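Local structure of putative cytochrome P450 hydroxylase (Chondromyces apiculatus DSM 436, 6GMF) at residues P136-V141 and R350-V355. The protein is a heme-binding cytochrome P450 (CYP109Q5) that acts as a terpene monooxygenase, probably inserting one oxygen atom of O2 into its substrates. Residues are numbered along the deposited sequence; the frame is centred on the assembly and turned at random. Where two conformers were deposited one is given.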
loop_
_atom_site.group_PDB
_atom_site.type_symbol
_atom_site.label_atom_id
_atom_site.label_comp_id
_atom_site.label_asym_id
_atom_site.label_seq_id
_atom_site.Cartn_x
_atom_site.Cartn_y
_atom_site.Cartn_z
ATOM N N PRO A 136 -10.684 8.881 1.699
ATOM C CA PRO A 136 -11.063 9.492 0.423
ATOM C C PRO A 136 -9.886 9.845 -0.490
ATOM O O PRO A 136 -10.000 9.684 -1.700
ATOM C CB PRO A 136 -11.796 10.799 0.758
ATOM C CG PRO A 136 -11.646 10.958 2.258
ATOM C CD PRO A 136 -11.231 9.630 2.842
ATOM N N MET A 137 -8.773 10.367 0.033
ATOM C CA MET A 137 -7.782 10.982 -0.866
ATOM C C MET A 137 -7.321 9.985 -1.930
ATOM O O MET A 137 -7.400 10.273 -3.128
ATOM C CB MET A 137 -6.565 11.541 -0.131
ATOM C CG MET A 137 -5.358 11.600 -1.022
ATOM S SD MET A 137 -4.168 12.760 -0.422
ATOM C CE MET A 137 -4.715 14.255 -1.248
ATOM N N PRO A 138 -6.853 8.764 -1.587
ATOM C CA PRO A 138 -6.332 7.860 -2.632
ATOM C C PRO A 138 -7.381 7.457 -3.679
ATOM O O PRO A 138 -7.111 7.418 -4.916
ATOM C CB PRO A 138 -5.845 6.640 -1.867
ATOM C CG PRO A 138 -5.608 7.146 -0.460
ATOM C CD PRO A 138 -6.626 8.245 -0.234
ATOM N N MET A 139 -8.581 7.217 -3.193
ATOM C CA MET A 139 -9.673 6.798 -4.015
ATOM C C MET A 139 -10.073 7.902 -5.008
ATOM O O MET A 139 -10.332 7.613 -6.241
ATOM C CB MET A 139 -10.816 6.459 -3.058
ATOM C CG MET A 139 -11.996 5.840 -3.673
ATOM S SD MET A 139 -13.237 6.034 -2.349
ATOM C CE MET A 139 -12.554 4.828 -1.225
ATOM N N ILE A 140 -10.108 9.157 -4.560
ATOM C CA ILE A 140 -10.465 10.285 -5.432
ATOM C C ILE A 140 -9.381 10.425 -6.513
ATOM O O ILE A 140 -9.684 10.564 -7.702
ATOM C CB ILE A 140 -10.614 11.589 -4.641
ATOM C CG1 ILE A 140 -11.775 11.550 -3.649
ATOM C CG2 ILE A 140 -10.722 12.787 -5.556
ATOM C CD1 ILE A 140 -11.704 12.700 -2.599
ATOM N N VAL A 141 -8.113 10.375 -6.105
ATOM C CA VAL A 141 -7.020 10.557 -7.031
ATOM C C VAL A 141 -7.014 9.462 -8.091
ATOM O O VAL A 141 -6.982 9.780 -9.288
ATOM C CB VAL A 141 -5.668 10.610 -6.323
ATOM C CG1 VAL A 141 -4.547 10.597 -7.349
ATOM C CG2 VAL A 141 -5.615 11.822 -5.434
ATOM N N ARG A 350 3.974 8.477 -2.271
ATOM C CA ARG A 350 4.867 9.485 -1.638
ATOM C C ARG A 350 4.309 10.895 -1.859
ATOM O O ARG A 350 4.400 11.721 -0.929
ATOM C CB ARG A 350 6.289 9.363 -2.197
ATOM C CG ARG A 350 7.092 8.213 -1.606
ATOM C CD ARG A 350 8.456 8.065 -2.256
ATOM N NE ARG A 350 9.392 7.332 -1.417
ATOM C CZ ARG A 350 10.084 6.269 -1.812
ATOM N NH1 ARG A 350 10.031 5.877 -3.072
ATOM N NH2 ARG A 350 10.826 5.604 -0.944
ATOM N N LEU A 351 3.756 11.145 -3.048
ATOM C CA LEU A 351 3.198 12.461 -3.393
ATOM C C LEU A 351 1.892 12.735 -2.640
ATOM O O LEU A 351 1.706 13.793 -2.074
ATOM C CB LEU A 351 2.946 12.495 -4.901
ATOM C CG LEU A 351 2.397 13.813 -5.431
ATOM C CD1 LEU A 351 3.273 14.972 -4.956
ATOM C CD2 LEU A 351 2.299 13.764 -6.938
ATOM N N GLU A 352 0.976 11.741 -2.615
ATOM C CA GLU A 352 -0.301 11.932 -1.910
ATOM C C GLU A 352 -0.012 12.196 -0.434
ATOM O O GLU A 352 -0.647 13.039 0.198
ATOM C CB GLU A 352 -1.194 10.695 -2.086
ATOM C CG GLU A 352 -1.695 10.541 -3.513
ATOM C CD GLU A 352 -2.739 9.459 -3.716
ATOM O OE1 GLU A 352 -3.422 9.098 -2.758
ATOM O OE2 GLU A 352 -2.863 8.992 -4.859
ATOM N N ALA A 353 0.912 11.399 0.131
ATOM C CA ALA A 353 1.179 11.513 1.546
ATOM C C ALA A 353 1.826 12.880 1.832
ATOM O O ALA A 353 1.457 13.555 2.826
ATOM C CB ALA A 353 2.035 10.362 2.039
ATOM N N LYS A 354 2.824 13.235 1.023
ATOM C CA LYS A 354 3.483 14.573 1.238
ATOM C C LYS A 354 2.425 15.673 1.185
ATOM O O LYS A 354 2.345 16.544 2.092
ATOM C CB LYS A 354 4.542 14.819 0.186
ATOM C CG LYS A 354 5.230 16.185 0.278
ATOM C CD LYS A 354 5.931 16.577 -0.985
ATOM C CE LYS A 354 4.957 17.202 -1.959
ATOM N NZ LYS A 354 5.623 18.028 -2.999
ATOM N N VAL A 355 1.625 15.652 0.120
ATOM C CA VAL A 355 0.700 16.771 -0.054
ATOM C C VAL A 355 -0.337 16.777 1.072
ATOM O O VAL A 355 -0.583 17.791 1.682
ATOM C CB VAL A 355 0.065 16.798 -1.447
ATOM C CG1 VAL A 355 -1.079 17.816 -1.490
ATOM C CG2 VAL A 355 1.085 17.095 -2.533
HETATM O O HOH W 1 -4.454 6.848 -5.331
#
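Glu352 reaches across to Met137, Pro138 and Val141, joining two helices of the P450 core. By family topology these are helix E (136-145) and helix L (346-363), which form a bundle with helices D (107-119) and I (220-251). At closest approach the short axes are 10.8 Å apart, and their N-to-C directions differ by 131°. Glu352 bridges this wide spacing with a chain that straightens at chi2 (-172°), which carries the carboxylate up against the other helix. The Glu352 side chain is about 5 Å from the bound heme.

The polar link goes through a bridging water. The water lies 2.7 Å from Glu352 OE2 and also hydrogen-bonds to Pro138 O, so it ties the carboxylate to the backbone of helix 136-145.

The other contacts are van der Waals. Glu352 OE1 sits 3.2 Å from Pro138 CA and also touches the ring carbons CB and CG of Pro138. Thr238 of helix 220-251 touches both Glu352 and Pro138. Burial among Met137, Pro138 and Val141 might raise the acid's pKa, an effect the water would partly offset. A leucine in place of Glu352 would probably leave the water without its carboxylate mate and weaken the link to Pro138 O. Met137, given in one of two conformers, lies alongside Glu352 and points the other way. Its SD lies 3.6 Å from Glu352 O. Val141 approaches from the opposite direction, and its CG1 lies well off the carboxylate plane, 3.4 Å from Glu352 OE2.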